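Local atomic coordinates of hypothetical protein (PDB entry 2OTM), a protein that is of uncharacterised function but belongs to the YjgF/chorismate mutase-like family and is a putative endoribonuclease. Residues 50-60 with 140-148; 66-77 with 112-123. All coordinates share one frame; numbering follows the deposited sequence.

Overall arrangement
Contact 2 packs the two long helices, 62-84 and 109-124, against each other on one face of the mixed sheet, while contact 1 lies nearer the surface, where the loop leading into helix 62-84 meets the turn before strand 146-153. The centres of the two contacts are about 15 Å apart, and in sequence contact 2 is nested within the loop that contact 1 closes. Tyr52 of contact 1 packs on Ala67 through its OH and on Ala68 through CD2. A sodium ion sits on the loop of contact 1, about 14 Å from the side chain of Ala112. An acetate ion, probably from the crystallisation liquor though it may mark a pocket, lies about 5 Å from the side chain of Leu113.

Contact 1. Residues 50-60 with 140-148; sequences LLYQGQLGADY and MPLNSLCLV. With NA (sodium ion), chain H.
Leu145 is the bump of this contact, and segment 50-60 folds round it. Its CB meets Tyr52 CB, while its two methyls part: CD1 presses on the backbone at Leu56, 3.3 Å from Leu56 N, and CD2 lies 3.8 Å from Tyr60 CD2. With CG anti to the backbone N (chi1 173°), the fork spreads across the hollow lined by Tyr52, Gly54, Leu56 and Tyr60. Further along, Leu50 CD2 lodges against Leu142, 3.5 Å from Leu142 CB.

The two backbones make a single bridge, Gln53 with Ser144. Leu145 N gives its hydrogen to Tyr52 O (3.0 Å), reaching it from above the carbonyl plane. On the Gln53 side chain, NE2 turns back to Leu50 O.

The Tyr60 ring has Tyr52 CD1 over one face, and its OH accepts from Gln53 N at 3.0 Å. An alanine in place of Tyr60 would probably leave Gln53 N without this acceptor and open a gap beside Leu145 CD2. The neighbouring Asp59 O binds the sodium ion at 2.3 Å. Besides the bond from Leu145 N, CA-H...O contacts run from Ser144 CA to Tyr52 O and from Leu145 CA to Gly54 O; the chemistry thus implies that the loop is joined to the turn before strand 146-153 by backbone polar contacts set round the apolar fit of Leu145.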
loop_
_atom_site.group_PDB
_atom_site.type_symbol
_atom_site.label_atom_id
_atom_site.label_comp_id
_atom_site.label_asym_id
_atom_site.label_seq_id
_atom_site.Cartn_x
_atom_site.Cartn_y
_atom_site.Cartn_z
ATOM N N LEU B 50 -14.978 -16.466 -10.053
ATOM C CA LEU B 50 -14.834 -15.079 -9.629
ATOM C C LEU B 50 -16.206 -14.457 -9.733
ATOM O O LEU B 50 -16.732 -14.264 -10.821
ATOM C CB LEU B 50 -13.824 -14.339 -10.499
ATOM C CG LEU B 50 -13.556 -12.904 -10.069
ATOM C CD1 LEU B 50 -13.082 -12.896 -8.636
ATOM C CD2 LEU B 50 -12.547 -12.237 -11.022
ATOM N N LEU B 51 -16.809 -14.183 -8.590
ATOM C CA LEU B 51 -18.231 -13.900 -8.551
ATOM C C LEU B 51 -18.590 -12.473 -8.928
ATOM O O LEU B 51 -19.701 -12.229 -9.383
ATOM C CB LEU B 51 -18.782 -14.262 -7.191
ATOM C CG LEU B 51 -20.090 -15.017 -7.101
ATOM C CD1 LEU B 51 -19.994 -16.349 -7.870
ATOM C CD2 LEU B 51 -20.386 -15.259 -5.626
ATOM N N TYR B 52 -17.651 -11.555 -8.757
ATOM C CA TYR B 52 -17.875 -10.126 -9.006
ATOM C C TYR B 52 -16.820 -9.565 -9.937
ATOM O O TYR B 52 -15.642 -9.475 -9.588
ATOM C CB TYR B 52 -17.833 -9.365 -7.705
ATOM C CG TYR B 52 -18.850 -9.840 -6.705
ATOM C CD1 TYR B 52 -20.111 -9.297 -6.683
ATOM C CD2 TYR B 52 -18.555 -10.830 -5.804
ATOM C CE1 TYR B 52 -21.055 -9.713 -5.760
ATOM C CE2 TYR B 52 -19.506 -11.279 -4.877
ATOM C CZ TYR B 52 -20.740 -10.701 -4.860
ATOM O OH TYR B 52 -21.692 -11.121 -3.956
ATOM N N GLN B 53 -17.265 -9.216 -11.131
ATOM C CA GLN B 53 -16.387 -8.657 -12.138
ATOM C C GLN B 53 -16.992 -7.417 -12.727
ATOM O O GLN B 53 -17.971 -7.481 -13.469
ATOM C CB GLN B 53 -16.167 -9.662 -13.248
ATOM C CG GLN B 53 -15.512 -10.944 -12.793
ATOM C CD GLN B 53 -15.464 -11.959 -13.906
ATOM O OE1 GLN B 53 -14.885 -11.711 -14.943
ATOM N NE2 GLN B 53 -16.034 -13.119 -13.674
ATOM N N GLY B 54 -16.428 -6.279 -12.379
ATOM C CA GLY B 54 -16.960 -5.033 -12.830
ATOM C C GLY B 54 -16.632 -3.936 -11.834
ATOM O O GLY B 54 -15.667 -4.034 -11.104
ATOM N N GLN B 55 -17.480 -2.912 -11.798
ATOM C CA GLN B 55 -17.179 -1.681 -11.108
ATOM C C GLN B 55 -18.320 -1.280 -10.175
ATOM O O GLN B 55 -19.502 -1.322 -10.557
ATOM C CB GLN B 55 -17.010 -0.608 -12.157
ATOM C CG GLN B 55 -16.583 0.735 -11.644
ATOM C CD GLN B 55 -16.336 1.691 -12.794
ATOM O OE1 GLN B 55 -17.264 2.115 -13.451
ATOM N NE2 GLN B 55 -15.101 2.012 -13.043
ATOM N N LEU B 56 -17.961 -0.850 -8.974
ATOM C CA LEU B 56 -18.943 -0.368 -7.989
ATOM C C LEU B 56 -19.634 0.885 -8.472
ATOM O O LEU B 56 -18.992 1.846 -8.910
ATOM C CB LEU B 56 -18.241 -0.047 -6.667
ATOM C CG LEU B 56 -19.137 -0.014 -5.451
ATOM C CD1 LEU B 56 -19.654 -1.447 -5.195
ATOM C CD2 LEU B 56 -18.366 0.588 -4.232
ATOM N N GLY B 57 -20.959 0.895 -8.400
ATOM C CA GLY B 57 -21.733 2.019 -8.860
ATOM C C GLY B 57 -22.157 1.947 -10.313
ATOM O O GLY B 57 -23.063 2.669 -10.737
ATOM N N ALA B 58 -21.499 1.101 -11.097
ATOM C CA ALA B 58 -21.863 0.902 -12.493
ATOM C C ALA B 58 -22.488 -0.500 -12.707
ATOM O O ALA B 58 -23.596 -0.631 -13.243
ATOM C CB ALA B 58 -20.594 1.109 -13.407
ATOM N N ASP B 59 -21.767 -1.534 -12.286
ATOM C CA ASP B 59 -22.182 -2.906 -12.429
ATOM C C ASP B 59 -22.710 -3.495 -11.134
ATOM O O ASP B 59 -23.491 -4.463 -11.181
ATOM C CB ASP B 59 -20.996 -3.766 -12.889
ATOM C CG ASP B 59 -20.356 -3.233 -14.135
ATOM O OD1 ASP B 59 -21.074 -3.124 -15.147
ATOM O OD2 ASP B 59 -19.164 -2.864 -14.080
ATOM N N TYR B 60 -22.264 -2.970 -9.995
ATOM C CA TYR B 60 -22.610 -3.509 -8.662
ATOM C C TYR B 60 -23.002 -2.378 -7.731
ATOM O O TYR B 60 -22.390 -1.302 -7.747
ATOM C CB TYR B 60 -21.451 -4.309 -8.024
ATOM C CG TYR B 60 -21.119 -5.522 -8.855
ATOM C CD1 TYR B 60 -21.959 -6.630 -8.862
ATOM C CD2 TYR B 60 -19.986 -5.535 -9.694
ATOM C CE1 TYR B 60 -21.671 -7.715 -9.659
ATOM C CE2 TYR B 60 -19.707 -6.620 -10.499
ATOM C CZ TYR B 60 -20.521 -7.706 -10.462
ATOM O OH TYR B 60 -20.249 -8.795 -11.258
HETATM N N MSE B 140 -8.483 -3.768 -12.845
HETATM C CA MSE B 140 -8.255 -4.792 -11.822
HETATM C C MSE B 140 -7.851 -6.122 -12.439
HETATM O O MSE B 140 -8.329 -6.463 -13.509
HETATM C CB MSE B 140 -9.542 -5.012 -10.997
HETATM C CG MSE B 140 -10.068 -3.805 -10.322
HETATM SE SE MSE B 140 -8.981 -3.272 -8.803
HETATM C CE MSE B 140 -9.618 -4.635 -7.550
ATOM N N PRO B 141 -7.081 -6.937 -11.700
ATOM C CA PRO B 141 -6.749 -8.249 -12.249
ATOM C C PRO B 141 -8.030 -9.037 -12.390
ATOM O O PRO B 141 -8.890 -8.939 -11.499
ATOM C CB PRO B 141 -5.829 -8.856 -11.179
ATOM C CG PRO B 141 -5.347 -7.679 -10.359
ATOM C CD PRO B 141 -6.560 -6.791 -10.336
ATOM N N LEU B 142 -8.185 -9.735 -13.513
ATOM C CA LEU B 142 -9.361 -10.542 -13.815
ATOM C C LEU B 142 -10.650 -9.703 -13.876
ATOM O O LEU B 142 -11.736 -10.261 -13.822
ATOM C CB LEU B 142 -9.521 -11.691 -12.785
ATOM C CG LEU B 142 -8.331 -12.665 -12.563
ATOM C CD1 LEU B 142 -8.632 -13.709 -11.495
ATOM C CD2 LEU B 142 -7.984 -13.364 -13.844
ATOM N N ASN B 143 -10.527 -8.378 -13.984
ATOM C CA ASN B 143 -11.674 -7.494 -13.888
ATOM C C ASN B 143 -12.469 -7.679 -12.610
ATOM O O ASN B 143 -13.690 -7.394 -12.572
ATOM C CB ASN B 143 -12.574 -7.652 -15.108
ATOM C CG ASN B 143 -13.621 -6.560 -15.222
ATOM O OD1 ASN B 143 -13.400 -5.395 -14.834
ATOM N ND2 ASN B 143 -14.785 -6.930 -15.763
ATOM N N SER B 144 -11.787 -8.116 -11.550
ATOM C CA SER B 144 -12.415 -8.270 -10.258
ATOM C C SER B 144 -12.961 -6.947 -9.738
ATOM O O SER B 144 -12.380 -5.889 -9.929
ATOM C CB SER B 144 -11.422 -8.835 -9.247
ATOM O OG SER B 144 -12.050 -9.180 -8.008
ATOM N N LEU B 145 -14.089 -6.993 -9.044
ATOM C CA LEU B 145 -14.593 -5.797 -8.381
ATOM C C LEU B 145 -13.672 -5.365 -7.243
ATOM O O LEU B 145 -13.537 -4.173 -6.968
ATOM C CB LEU B 145 -15.985 -6.046 -7.850
ATOM C CG LEU B 145 -16.608 -4.964 -6.991
ATOM C CD1 LEU B 145 -16.814 -3.691 -7.822
ATOM C CD2 LEU B 145 -17.901 -5.548 -6.506
ATOM N N CYS B 146 -13.028 -6.330 -6.590
ATOM C CA CYS B 146 -12.218 -6.006 -5.447
ATOM C C CYS B 146 -11.071 -6.965 -5.221
ATOM O O CYS B 146 -11.034 -8.078 -5.763
ATOM C CB CYS B 146 -13.082 -5.951 -4.185
ATOM S SG CYS B 146 -13.794 -7.547 -3.651
ATOM N N LEU B 147 -10.144 -6.501 -4.407
ATOM C CA LEU B 147 -9.016 -7.303 -3.967
ATOM C C LEU B 147 -8.755 -6.984 -2.500
ATOM O O LEU B 147 -8.748 -5.797 -2.102
ATOM C CB LEU B 147 -7.832 -6.920 -4.855
ATOM C CG LEU B 147 -6.620 -7.745 -5.207
ATOM C CD1 LEU B 147 -6.949 -9.130 -5.720
ATOM C CD2 LEU B 147 -5.853 -6.924 -6.268
ATOM N N VAL B 148 -8.458 -8.011 -1.705
ATOM C CA VAL B 148 -8.239 -7.841 -0.282
ATOM C C VAL B 148 -6.885 -8.437 0.093
ATOM O O VAL B 148 -6.496 -9.495 -0.421
ATOM C CB VAL B 148 -9.412 -8.517 0.527
ATOM C CG1 VAL B 148 -9.051 -8.732 1.964
ATOM C CG2 VAL B 148 -10.699 -7.669 0.377
HETATM NA NA NA H . -25.561 -5.271 -11.820
HETATM O O HOH W 1 -15.295 -9.503 -16.779
HETATM O O HOH W 2 -23.686 -6.569 -13.005
#

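Contact 2. Residues 66-77 with 112-123; sequences YAACRLATLNAI and ALDGASDLLLEI
The helix pair that covers one face of the sheet in this YjgF-like domain meets here: segments 66-77 and 112-123, of helices 62-84 and 109-124, cross at -41°, their axes 6.4 Å apart at the closest. Gly115 makes such closeness possible: its CA lies over the centre of the Tyr66 ring, a CH-pi contact 3.4 Å from the centroid, and a side chain there would run into Tyr66 O. Tyr66 takes a chi1 of -179°, which carries its ring across the partner helix as a knob among Ala112, Asp114, Gly115 and Asp118. Its OH donates to Asp118 OD2 at 2.6 Å, on the anti lone pair, the ring and carboxylate planes being 56° apart. The other oxygen, Asp118 OD1, is held by Asn26 of the third subunit, which carries this interaction into the trimer interface.

A second knob comes the other way. Leu119 enters between Arg70, Thr73, Leu74 and Ile77, its CD2 3.5 Å from Arg70 O and 3.9 Å from Ile77 CD1. Its other methyl, CD1, lies over a face of the Arg70 guanidinium, whose edge meets Glu122: NH1 to OE1 is a nearly straight salt bridge of 3.0 Å. Water 3 accepts from Arg70 NH1 and donates to Gly115 O. Cys69 fills a third hole, among Ala112, Leu113, Gly115 and Ala116, while Leu100 and Leu96 of strand 92-100 pack from the sheet side. A layer of helices over one face of a beta sheet, in a trimer, is characteristic of the YjgF-like, chorismate mutase-like fold.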
loop_
_atom_site.group_PDB
_atom_site.type_symbol
_atom_site.label_atom_id
_atom_site.label_comp_id
_atom_site.label_asym_id
_atom_site.label_seq_id
_atom_site.Cartn_x
_atom_site.Cartn_y
_atom_site.Cartn_z
ATOM N N TYR B 66 -20.232 -4.775 -0.716
ATOM C CA TYR B 66 -20.061 -5.266 0.662
ATOM C C TYR B 66 -19.929 -6.791 0.662
ATOM O O TYR B 66 -19.026 -7.362 1.260
ATOM C CB TYR B 66 -21.262 -4.854 1.494
ATOM C CG TYR B 66 -21.205 -5.269 2.942
ATOM C CD1 TYR B 66 -21.519 -6.558 3.326
ATOM C CD2 TYR B 66 -20.832 -4.365 3.938
ATOM C CE1 TYR B 66 -21.461 -6.952 4.685
ATOM C CE2 TYR B 66 -20.795 -4.754 5.288
ATOM C CZ TYR B 66 -21.097 -6.043 5.641
ATOM O OH TYR B 66 -21.013 -6.426 6.971
ATOM N N ALA B 67 -20.844 -7.436 -0.035
ATOM C CA ALA B 67 -20.847 -8.910 -0.167
ATOM C C ALA B 67 -19.560 -9.380 -0.843
ATOM O O ALA B 67 -18.961 -10.413 -0.442
ATOM C CB ALA B 67 -22.074 -9.340 -0.950
ATOM N N ALA B 68 -19.094 -8.606 -1.839
ATOM C CA ALA B 68 -17.870 -8.964 -2.537
ATOM C C ALA B 68 -16.649 -8.892 -1.636
ATOM O O ALA B 68 -15.815 -9.783 -1.639
ATOM C CB ALA B 68 -17.664 -8.060 -3.731
ATOM N N CYS B 69 -16.549 -7.837 -0.845
ATOM C CA CYS B 69 -15.408 -7.699 0.063
ATOM C C CYS B 69 -15.442 -8.719 1.172
ATOM O O CYS B 69 -14.383 -9.168 1.659
ATOM C CB CYS B 69 -15.357 -6.310 0.635
ATOM S SG CYS B 69 -14.962 -5.045 -0.622
ATOM N N ARG B 70 -16.650 -9.083 1.580
ATOM C CA ARG B 70 -16.829 -10.168 2.552
ATOM C C ARG B 70 -16.305 -11.485 1.965
ATOM O O ARG B 70 -15.578 -12.228 2.638
ATOM C CB ARG B 70 -18.304 -10.261 2.961
ATOM C CG ARG B 70 -18.645 -11.321 4.000
ATOM C CD ARG B 70 -20.148 -11.276 4.344
ATOM N NE ARG B 70 -20.574 -12.404 5.204
ATOM C CZ ARG B 70 -20.570 -12.407 6.544
ATOM N NH1 ARG B 70 -20.158 -11.365 7.239
ATOM N NH2 ARG B 70 -20.981 -13.476 7.201
ATOM N N LEU B 71 -16.666 -11.795 0.722
ATOM C CA LEU B 71 -16.245 -13.042 0.096
ATOM C C LEU B 71 -14.727 -13.068 -0.146
ATOM O O LEU B 71 -14.075 -14.093 0.079
ATOM C CB LEU B 71 -17.007 -13.279 -1.203
ATOM C CG LEU B 71 -16.805 -14.592 -1.934
ATOM C CD1 LEU B 71 -17.009 -15.829 -1.028
ATOM C CD2 LEU B 71 -17.693 -14.601 -3.192
ATOM N N ALA B 72 -14.161 -11.960 -0.618
ATOM C CA ALA B 72 -12.690 -11.865 -0.764
ATOM C C ALA B 72 -11.973 -12.082 0.567
ATOM O O ALA B 72 -10.903 -12.716 0.635
ATOM C CB ALA B 72 -12.316 -10.486 -1.368
ATOM N N THR B 73 -12.573 -11.568 1.639
ATOM C CA THR B 73 -11.985 -11.701 2.978
ATOM C C THR B 73 -12.121 -13.152 3.466
ATOM O O THR B 73 -11.225 -13.683 4.105
ATOM C CB THR B 73 -12.604 -10.718 3.959
ATOM O OG1 THR B 73 -12.382 -9.371 3.479
ATOM C CG2 THR B 73 -11.970 -10.880 5.327
ATOM N N LEU B 74 -13.225 -13.806 3.137
ATOM C CA LEU B 74 -13.346 -15.230 3.449
ATOM C C LEU B 74 -12.251 -16.013 2.758
ATOM O O LEU B 74 -11.675 -16.924 3.355
ATOM C CB LEU B 74 -14.723 -15.757 3.019
ATOM C CG LEU B 74 -15.103 -17.152 3.483
ATOM C CD1 LEU B 74 -15.190 -17.203 5.031
ATOM C CD2 LEU B 74 -16.413 -17.564 2.826
ATOM N N ASN B 75 -11.968 -15.671 1.499
ATOM C CA ASN B 75 -10.828 -16.249 0.772
ATOM C C ASN B 75 -9.503 -15.959 1.467
ATOM O O ASN B 75 -8.692 -16.855 1.651
ATOM C CB ASN B 75 -10.781 -15.751 -0.689
ATOM C CG ASN B 75 -11.677 -16.561 -1.612
ATOM O OD1 ASN B 75 -11.205 -17.515 -2.253
ATOM N ND2 ASN B 75 -12.972 -16.227 -1.649
ATOM N N ALA B 76 -9.301 -14.714 1.889
ATOM C CA ALA B 76 -8.102 -14.335 2.639
ATOM C C ALA B 76 -7.941 -15.131 3.941
ATOM O O ALA B 76 -6.831 -15.486 4.320
ATOM C CB ALA B 76 -8.105 -12.812 2.929
ATOM N N ILE B 77 -9.043 -15.375 4.634
ATOM C CA ILE B 77 -9.019 -16.186 5.884
ATOM C C ILE B 77 -8.644 -17.627 5.563
ATOM O O ILE B 77 -7.884 -18.260 6.294
ATOM C CB ILE B 77 -10.370 -16.100 6.619
ATOM C CG1 ILE B 77 -10.587 -14.650 7.105
ATOM C CG2 ILE B 77 -10.420 -17.069 7.811
ATOM C CD1 ILE B 77 -12.014 -14.328 7.651
ATOM N N ALA B 112 -18.586 -0.547 1.246
ATOM C CA ALA B 112 -18.288 -1.833 0.634
ATOM C C ALA B 112 -17.156 -2.539 1.360
ATOM O O ALA B 112 -17.275 -3.707 1.685
ATOM C CB ALA B 112 -17.939 -1.690 -0.877
ATOM N N LEU B 113 -16.076 -1.819 1.655
ATOM C CA LEU B 113 -14.949 -2.415 2.361
ATOM C C LEU B 113 -15.268 -2.850 3.787
ATOM O O LEU B 113 -14.593 -3.727 4.350
ATOM C CB LEU B 113 -13.711 -1.506 2.321
ATOM C CG LEU B 113 -12.399 -2.190 2.729
ATOM C CD1 LEU B 113 -12.084 -3.435 1.919
ATOM C CD2 LEU B 113 -11.232 -1.210 2.745
ATOM N N ASP B 114 -16.313 -2.277 4.374
ATOM C CA ASP B 114 -16.831 -2.778 5.645
ATOM C C ASP B 114 -17.263 -4.231 5.557
ATOM O O ASP B 114 -17.355 -4.876 6.579
ATOM C CB ASP B 114 -18.014 -1.935 6.157
ATOM C CG ASP B 114 -17.582 -0.634 6.814
ATOM O OD1 ASP B 114 -16.408 -0.520 7.247
ATOM O OD2 ASP B 114 -18.442 0.277 6.878
ATOM N N GLY B 115 -17.540 -4.752 4.360
ATOM C CA GLY B 115 -17.805 -6.188 4.213
ATOM C C GLY B 115 -16.608 -7.003 4.703
ATOM O O GLY B 115 -16.767 -8.058 5.319
ATOM N N ALA B 116 -15.396 -6.515 4.403
ATOM C CA ALA B 116 -14.173 -7.110 4.911
ATOM C C ALA B 116 -14.015 -6.850 6.409
ATOM O O ALA B 116 -13.810 -7.772 7.181
ATOM C CB ALA B 116 -12.935 -6.566 4.139
ATOM N N SER B 117 -14.065 -5.592 6.822
ATOM C CA SER B 117 -13.831 -5.240 8.227
ATOM C C SER B 117 -14.795 -5.951 9.159
ATOM O O SER B 117 -14.372 -6.476 10.195
ATOM C CB SER B 117 -13.871 -3.726 8.440
ATOM O OG SER B 117 -12.802 -3.070 7.754
ATOM N N ASP B 118 -16.082 -6.003 8.784
ATOM C CA ASP B 118 -17.091 -6.624 9.661
ATOM C C ASP B 118 -16.825 -8.119 9.792
ATOM O O ASP B 118 -17.053 -8.688 10.855
ATOM C CB ASP B 118 -18.503 -6.424 9.101
ATOM C CG ASP B 118 -18.978 -4.986 9.175
ATOM O OD1 ASP B 118 -18.335 -4.154 9.853
ATOM O OD2 ASP B 118 -20.017 -4.697 8.565
ATOM N N LEU B 119 -16.398 -8.776 8.730
ATOM C CA LEU B 119 -16.133 -10.231 8.829
ATOM C C LEU B 119 -14.920 -10.512 9.735
ATOM O O LEU B 119 -14.909 -11.465 10.524
ATOM C CB LEU B 119 -15.918 -10.846 7.464
ATOM C CG LEU B 119 -15.791 -12.377 7.438
ATOM C CD1 LEU B 119 -17.089 -13.101 7.796
ATOM C CD2 LEU B 119 -15.278 -12.784 6.059
ATOM N N LEU B 120 -13.909 -9.659 9.652
ATOM C CA LEU B 120 -12.724 -9.833 10.509
ATOM C C LEU B 120 -13.141 -9.774 11.997
ATOM O O LEU B 120 -12.712 -10.604 12.819
ATOM C CB LEU B 120 -11.679 -8.780 10.207
ATOM C CG LEU B 120 -10.989 -8.888 8.831
ATOM C CD1 LEU B 120 -9.959 -7.771 8.598
ATOM C CD2 LEU B 120 -10.324 -10.287 8.703
ATOM N N LEU B 121 -14.002 -8.827 12.323
ATOM C CA LEU B 121 -14.499 -8.686 13.698
ATOM C C LEU B 121 -15.404 -9.857 14.091
ATOM O O LEU B 121 -15.296 -10.374 15.199
ATOM C CB LEU B 121 -15.218 -7.353 13.856
ATOM C CG LEU B 121 -14.311 -6.113 13.783
ATOM C CD1 LEU B 121 -15.135 -4.847 13.653
ATOM C CD2 LEU B 121 -13.389 -6.053 14.974
ATOM N N GLU B 122 -16.261 -10.291 13.179
ATOM C CA GLU B 122 -17.170 -11.412 13.432
ATOM C C GLU B 122 -16.404 -12.702 13.715
ATOM O O GLU B 122 -16.697 -13.443 14.656
ATOM C CB GLU B 122 -18.052 -11.600 12.216
ATOM C CG GLU B 122 -19.056 -12.741 12.279
ATOM C CD GLU B 122 -19.895 -12.831 11.000
ATOM O OE1 GLU B 122 -19.869 -11.876 10.169
ATOM O OE2 GLU B 122 -20.577 -13.860 10.836
ATOM N N ILE B 123 -15.365 -12.956 12.935
ATOM C CA ILE B 123 -14.689 -14.224 12.991
ATOM C C ILE B 123 -13.569 -14.232 14.031
ATOM O O ILE B 123 -13.368 -15.258 14.708
ATOM C CB ILE B 123 -14.160 -14.638 11.590
ATOM C CG1 ILE B 123 -15.323 -14.779 10.596
ATOM C CG2 ILE B 123 -13.331 -15.942 11.621
ATOM C CD1 ILE B 123 -16.460 -15.709 11.043
HETATM O O HOH W 3 -19.139 -8.839 6.372
#